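Local atomic coordinates of folylpolyglutamate synthase/dihydrofolate synthase (Thermotoga maritima, PDB entry 1O5Z), a protein that probably uses ATP and Mg(2+) to add L-glutamate to dihydropteroate and to the growing polyglutamate tail of tetrahydrofolate. Residues Ile351-Arg357 / Arg380-Ser386; Ile111-Met115 / Ala138-Tyr143. Residues are numbered along the deposited sequence.

In the fold
Contacts 1 and 2 lie in different domains of this Mur ligase family enzyme. Contact 2 joins helices 105-122 and 132-146 in the family's middle domain, beside the short strand 96-98 of its mixed sheet. Contact 1, in the C-terminal glutamate ligase domain, joins a loop to the loop and first turn of helix 384-394; the loops follow the neighbouring parallel strands 345-349 and 370-373. The centres of contacts 1 and 2 are about 36 Å apart and their nearest atoms about 21 Å. Contact 2 comes earlier in the chain than contact 1. Contact 2 is buried and apolar; contact 1 is partly buried and largely polar. Sulfate ions, probably from the crystallisation liquor, bind at contact 1; neither contact contains a nucleotide or a folate.

Contact 1 (Ile351-Arg357 / Arg380-Ser386); sequences ILDDKNR and RMKDMNS. With SO4 (sulfate ion), chain E.
A loop meets a loop and the start of its following helix in the alpha/beta glutamate ligase domain. Leu-352 to Lys-355 form a type I beta turn, with Asp-353 at -81/-12 and Asp-354 at -79/3. Asn-356 then caps helix 357-361. Met-381 (-70/112) and Lys-382 (-125/160) are extended; Asp-383 (65/43) then turns into left-handed helical space at the N-cap position of helix 384-394. CA atoms of Leu-352 and Met-381 lie 5.4 Å apart. Leu-352 (chi1 m, chi2 t) puts CD2 3.9 Å from CB of Met-381. Asp-354 OD2 makes a salt bridge to Lys-355 NZ at 3.0 Å and a long one to Arg-380 NH1 at 3.7 Å. A water bridges Asp-353 N and Lys-382 N. Met-384 N binds a sulfate oxygen, O1, at 2.6 Å. Arg-357, nearly extended from chi2 onward, ties the segments together. Its NE and NH2 both donate to Ile-351 O. Across the contact, its NH1 reaches Asp-383 O at 3.0 Å and its NH2 reaches Lys-382 O at 2.8 Å.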
loop_
_atom_site.group_PDB
_atom_site.type_symbol
_atom_site.label_atom_id
_atom_site.label_comp_id
_atom_site.label_asym_id
_atom_site.label_seq_id
_atom_site.Cartn_x
_atom_site.Cartn_y
_atom_site.Cartn_z
ATOM N N ILE A 351 19.332 -1.539 6.999
ATOM C CA ILE A 351 18.460 -0.695 7.760
ATOM C C ILE A 351 19.113 0.652 7.841
ATOM O O ILE A 351 20.315 0.722 8.042
ATOM C CB ILE A 351 18.253 -1.233 9.208
ATOM C CG1 ILE A 351 17.982 -2.731 9.225
ATOM C CG2 ILE A 351 17.099 -0.480 9.921
ATOM C CD1 ILE A 351 18.035 -3.295 10.577
ATOM N N LEU A 352 18.316 1.707 7.707
ATOM C CA LEU A 352 18.790 3.056 7.966
ATOM C C LEU A 352 18.967 3.286 9.469
ATOM O O LEU A 352 18.415 2.561 10.320
ATOM C CB LEU A 352 17.844 4.092 7.348
ATOM C CG LEU A 352 17.569 3.898 5.852
ATOM C CD1 LEU A 352 16.458 4.799 5.359
ATOM C CD2 LEU A 352 18.826 4.136 5.074
ATOM N N ASP A 353 19.754 4.307 9.790
ATOM C CA ASP A 353 20.136 4.536 11.172
ATOM C C ASP A 353 19.031 5.268 11.916
ATOM O O ASP A 353 19.054 5.317 13.131
ATOM C CB ASP A 353 21.529 5.212 11.287
ATOM C CG ASP A 353 21.479 6.721 11.263
ATOM O OD1 ASP A 353 20.884 7.296 10.334
ATOM O OD2 ASP A 353 22.038 7.425 12.142
ATOM N N ASP A 354 18.046 5.789 11.183
ATOM C CA ASP A 354 16.878 6.441 11.785
ATOM C C ASP A 354 15.860 5.436 12.291
ATOM O O ASP A 354 14.814 5.811 12.766
ATOM C CB ASP A 354 16.208 7.428 10.811
ATOM C CG ASP A 354 15.548 6.744 9.615
ATOM O OD1 ASP A 354 15.862 5.568 9.310
ATOM O OD2 ASP A 354 14.704 7.326 8.906
ATOM N N LYS A 355 16.176 4.161 12.192
ATOM C CA LYS A 355 15.276 3.128 12.625
ATOM C C LYS A 355 15.858 2.414 13.830
ATOM O O LYS A 355 17.027 2.619 14.171
ATOM C CB LYS A 355 15.002 2.190 11.442
ATOM C CG LYS A 355 13.799 2.702 10.645
ATOM C CD LYS A 355 14.011 2.711 9.161
ATOM C CE LYS A 355 12.877 3.441 8.466
ATOM N NZ LYS A 355 13.014 4.907 8.578
ATOM N N ASN A 356 15.041 1.610 14.508
ATOM C CA ASN A 356 15.546 0.882 15.663
ATOM C C ASN A 356 16.271 -0.405 15.263
ATOM O O ASN A 356 15.756 -1.523 15.414
ATOM C CB ASN A 356 14.453 0.625 16.672
ATOM C CG ASN A 356 14.999 0.466 18.029
ATOM O OD1 ASN A 356 15.795 -0.436 18.272
ATOM N ND2 ASN A 356 14.639 1.371 18.924
ATOM N N ARG A 357 17.491 -0.213 14.760
ATOM C CA ARG A 357 18.265 -1.277 14.171
ATOM C C ARG A 357 18.322 -2.497 15.030
ATOM O O ARG A 357 18.104 -3.600 14.549
ATOM C CB ARG A 357 19.686 -0.823 13.911
ATOM C CG ARG A 357 19.819 -0.059 12.660
ATOM C CD ARG A 357 21.173 0.466 12.469
ATOM N NE ARG A 357 21.360 1.018 11.142
ATOM C CZ ARG A 357 22.447 1.698 10.793
ATOM N NH1 ARG A 357 23.419 1.890 11.694
ATOM N NH2 ARG A 357 22.570 2.193 9.564
ATOM N N ARG A 380 20.472 8.671 2.042
ATOM C CA ARG A 380 20.067 8.651 3.444
ATOM C C ARG A 380 20.805 7.600 4.283
ATOM O O ARG A 380 20.834 7.725 5.502
ATOM C CB ARG A 380 18.536 8.462 3.571
ATOM C CG ARG A 380 17.758 9.777 3.840
ATOM C CD ARG A 380 16.320 9.869 3.240
ATOM N NE ARG A 380 15.484 8.660 3.379
ATOM C CZ ARG A 380 14.903 8.262 4.528
ATOM N NH1 ARG A 380 15.086 8.972 5.658
ATOM N NH2 ARG A 380 14.145 7.146 4.567
ATOM N N MET A 381 21.408 6.590 3.656
ATOM C CA MET A 381 22.082 5.520 4.411
ATOM C C MET A 381 23.362 5.992 5.094
ATOM O O MET A 381 24.321 6.285 4.411
ATOM C CB MET A 381 22.396 4.316 3.500
ATOM C CG MET A 381 23.332 3.245 4.104
ATOM S SD MET A 381 22.507 2.298 5.395
ATOM C CE MET A 381 23.901 1.777 6.377
ATOM N N LYS A 382 23.370 6.055 6.432
ATOM C CA LYS A 382 24.603 6.284 7.216
ATOM C C LYS A 382 24.819 5.189 8.266
ATOM O O LYS A 382 23.899 4.454 8.611
ATOM C CB LYS A 382 24.688 7.716 7.829
ATOM C CG LYS A 382 23.854 8.029 9.064
ATOM C CD LYS A 382 24.129 9.468 9.570
ATOM C CE LYS A 382 23.790 9.675 11.066
ATOM N NZ LYS A 382 24.375 10.931 11.678
ATOM N N ASP A 383 26.070 5.083 8.716
ATOM C CA ASP A 383 26.518 4.152 9.767
ATOM C C ASP A 383 26.414 2.688 9.450
ATOM O O ASP A 383 26.031 1.879 10.313
ATOM C CB ASP A 383 25.776 4.388 11.081
ATOM C CG ASP A 383 26.419 5.399 11.906
ATOM O OD1 ASP A 383 25.678 6.131 12.595
ATOM O OD2 ASP A 383 27.658 5.523 11.925
ATOM N N MET A 384 26.799 2.332 8.239
ATOM C CA MET A 384 26.930 0.944 7.899
ATOM C C MET A 384 27.762 0.241 8.976
ATOM O O MET A 384 27.515 -0.900 9.366
ATOM C CB MET A 384 27.615 0.844 6.559
ATOM C CG MET A 384 27.797 -0.546 6.091
ATOM S SD MET A 384 26.183 -1.378 5.963
ATOM C CE MET A 384 26.711 -2.805 5.017
ATOM N N ASN A 385 28.735 0.969 9.483
ATOM C CA ASN A 385 29.694 0.430 10.414
ATOM C C ASN A 385 29.035 -0.148 11.676
ATOM O O ASN A 385 29.307 -1.285 12.066
ATOM C CB ASN A 385 30.704 1.529 10.798
ATOM C CG ASN A 385 30.652 2.757 9.847
ATOM O OD1 ASN A 385 30.706 3.911 10.314
ATOM N ND2 ASN A 385 30.531 2.510 8.526
ATOM N N SER A 386 28.174 0.643 12.311
ATOM C CA SER A 386 27.561 0.224 13.571
ATOM C C SER A 386 26.419 -0.746 13.307
ATOM O O SER A 386 26.141 -1.576 14.159
ATOM C CB SER A 386 27.120 1.419 14.444
ATOM O OG SER A 386 26.240 2.265 13.731
HETATM S S SO4 E . 28.742 5.004 6.501
HETATM O O1 SO4 E . 27.624 4.054 6.453
HETATM O O2 SO4 E . 29.905 4.221 6.057
HETATM O O3 SO4 E . 28.991 5.339 7.910
HETATM O O4 SO4 E . 28.345 6.199 5.722
HETATM O O HOH W 1 21.014 5.931 8.027
HETATM O O HOH W 2 23.669 2.507 14.484
#

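Contact 2 (Ile111-Met115 / Ala138-Tyr143)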
loop_
_atom_site.group_PDB
_atom_site.type_symbol
_atom_site.label_atom_id
_atom_site.label_comp_id
_atom_site.label_asym_id
_atom_site.label_seq_id
_atom_site.Cartn_x
_atom_site.Cartn_y
_atom_site.Cartn_z
ATOM N N ILE A 111 -0.467 15.522 -17.324
ATOM C CA ILE A 111 -1.280 16.021 -16.245
ATOM C C ILE A 111 -0.564 17.136 -15.494
ATOM O O ILE A 111 -1.176 18.145 -15.165
ATOM C CB ILE A 111 -1.754 14.913 -15.295
ATOM C CG1 ILE A 111 -3.056 14.274 -15.822
ATOM C CG2 ILE A 111 -2.136 15.470 -13.899
ATOM C CD1 ILE A 111 -2.790 13.103 -16.513
ATOM N N TYR A 112 0.726 16.995 -15.258
ATOM C CA TYR A 112 1.435 18.068 -14.627
ATOM C C TYR A 112 1.364 19.394 -15.461
ATOM O O TYR A 112 1.126 20.446 -14.928
ATOM C CB TYR A 112 2.888 17.676 -14.359
ATOM C CG TYR A 112 3.611 18.852 -13.832
ATOM C CD1 TYR A 112 3.486 19.220 -12.498
ATOM C CD2 TYR A 112 4.333 19.659 -14.680
ATOM C CE1 TYR A 112 4.113 20.338 -12.032
ATOM C CE2 TYR A 112 4.946 20.758 -14.238
ATOM C CZ TYR A 112 4.834 21.103 -12.910
ATOM O OH TYR A 112 5.460 22.266 -12.492
ATOM N N GLU A 113 1.566 19.329 -16.755
ATOM C CA GLU A 113 1.522 20.516 -17.573
ATOM C C GLU A 113 0.157 21.194 -17.586
ATOM O O GLU A 113 0.065 22.415 -17.518
ATOM C CB GLU A 113 2.008 20.173 -18.949
ATOM C CG GLU A 113 3.511 20.099 -18.892
ATOM C CD GLU A 113 4.152 19.666 -20.195
ATOM O OE1 GLU A 113 3.408 19.275 -21.165
ATOM O OE2 GLU A 113 5.426 19.719 -20.225
ATOM N N THR A 114 -0.900 20.396 -17.598
ATOM C CA THR A 114 -2.258 20.896 -17.302
ATOM C C THR A 114 -2.417 21.670 -15.983
ATOM O O THR A 114 -3.012 22.748 -15.983
ATOM C CB THR A 114 -3.225 19.740 -17.335
ATOM O OG1 THR A 114 -3.101 19.131 -18.619
ATOM C CG2 THR A 114 -4.665 20.221 -17.287
ATOM N N MET A 115 -1.865 21.148 -14.896
ATOM C CA MET A 115 -1.990 21.761 -13.560
ATOM C C MET A 115 -1.010 22.902 -13.299
ATOM O O MET A 115 -1.279 23.756 -12.469
ATOM C CB MET A 115 -1.743 20.699 -12.495
ATOM C CG MET A 115 -2.709 19.572 -12.563
ATOM S SD MET A 115 -2.212 18.191 -11.515
ATOM C CE MET A 115 -2.254 19.015 -9.935
ATOM N N ALA A 138 -4.462 15.268 -6.549
ATOM C CA ALA A 138 -5.194 16.022 -7.550
ATOM C C ALA A 138 -4.815 15.547 -8.959
ATOM O O ALA A 138 -5.663 15.519 -9.885
ATOM C CB ALA A 138 -4.926 17.505 -7.364
ATOM N N MET A 139 -3.529 15.218 -9.126
ATOM C CA MET A 139 -3.069 14.612 -10.355
ATOM C C MET A 139 -3.826 13.330 -10.660
ATOM O O MET A 139 -4.271 13.127 -11.760
ATOM C CB MET A 139 -1.612 14.257 -10.248
ATOM C CG MET A 139 -0.652 15.431 -10.346
ATOM S SD MET A 139 1.105 14.857 -10.357
ATOM C CE MET A 139 0.947 13.349 -11.391
ATOM N N ALA A 140 -3.957 12.444 -9.672
ATOM C CA ALA A 140 -4.721 11.237 -9.870
ATOM C C ALA A 140 -6.143 11.556 -10.239
ATOM O O ALA A 140 -6.645 11.039 -11.201
ATOM C CB ALA A 140 -4.671 10.404 -8.645
ATOM N N PHE A 141 -6.795 12.432 -9.481
ATOM C CA PHE A 141 -8.194 12.785 -9.759
ATOM C C PHE A 141 -8.388 13.317 -11.156
ATOM O O PHE A 141 -9.348 12.985 -11.832
ATOM C CB PHE A 141 -8.718 13.824 -8.787
ATOM C CG PHE A 141 -9.090 13.284 -7.445
ATOM C CD1 PHE A 141 -8.686 13.944 -6.296
ATOM C CD2 PHE A 141 -9.914 12.166 -7.317
ATOM C CE1 PHE A 141 -9.025 13.451 -4.998
ATOM C CE2 PHE A 141 -10.279 11.703 -6.050
ATOM C CZ PHE A 141 -9.832 12.363 -4.884
ATOM N N LEU A 142 -7.476 14.171 -11.573
ATOM C CA LEU A 142 -7.532 14.765 -12.908
ATOM C C LEU A 142 -7.324 13.682 -13.978
ATOM O O LEU A 142 -8.018 13.618 -14.976
ATOM C CB LEU A 142 -6.427 15.832 -13.014
ATOM C CG LEU A 142 -6.445 16.672 -14.273
ATOM C CD1 LEU A 142 -7.816 17.202 -14.497
ATOM C CD2 LEU A 142 -5.402 17.802 -14.237
ATOM N N TYR A 143 -6.349 12.814 -13.739
ATOM C CA TYR A 143 -6.036 11.751 -14.668
ATOM C C TYR A 143 -7.258 10.827 -14.857
ATOM O O TYR A 143 -7.624 10.511 -15.964
ATOM C CB TYR A 143 -4.843 10.992 -14.125
ATOM C CG TYR A 143 -4.448 9.777 -14.880
ATOM C CD1 TYR A 143 -3.764 9.878 -16.071
ATOM C CD2 TYR A 143 -4.668 8.503 -14.350
ATOM C CE1 TYR A 143 -3.350 8.768 -16.744
ATOM C CE2 TYR A 143 -4.251 7.386 -15.008
ATOM C CZ TYR A 143 -3.571 7.520 -16.199
ATOM O OH TYR A 143 -3.143 6.421 -16.881
#
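Segments of helices 105-122 and 132-146 cross steeply here in the Mur ligase middle domain. The local axes of Ile-111 to Met-115 and Ala-138 to Tyr-143 make an angle of 105° and come within 10.2 Å. At this steep angle the contact is compact. It buries 356 Å², counting both sides.

Ile-111 is the main bump from the first helix. Its CA to CB bond points toward the second helix, and its CA lies 6.3 Å from that of Met-139. The side chain enters the space bordered by Met-139, Leu-142 and Tyr-143. Ile-111 CG2 sits 3.8 Å from Met-139 CA and 4.0 Å from Leu-142 CD2. Ile-111 CD1 meets the edge of the Tyr-143 ring, 3.4 Å from Tyr-143 CD1.

Leu-142 is the answering bump. Its CD2 lies among Ile-111 and, about one turn on, the adjacent Thr-114 and Met-115. Leu-142 CD2 is 4.0 Å from Ile-111 CG2, 4.0 Å from Thr-114 CG2 and 3.6 Å from Met-115 CG. Met-115 reaches back along the second helix. Met-115 SD lies 3.4 Å from Met-139 CG, and Met-115 CE lies 4.0 Å from the small methyl CB of Ala-138.

Ile-96 of strand 96-98 touches Met-139 and Tyr-143, while helix 36-44 covers Ala-138. The pair is thus part of a larger core. Thr-114 offers its methyl here and bonds its hydroxyl to Lys-110 O in its own helix. The contact between these segments is therefore apolar, and rests on close fit and burial rather than on polar pairing.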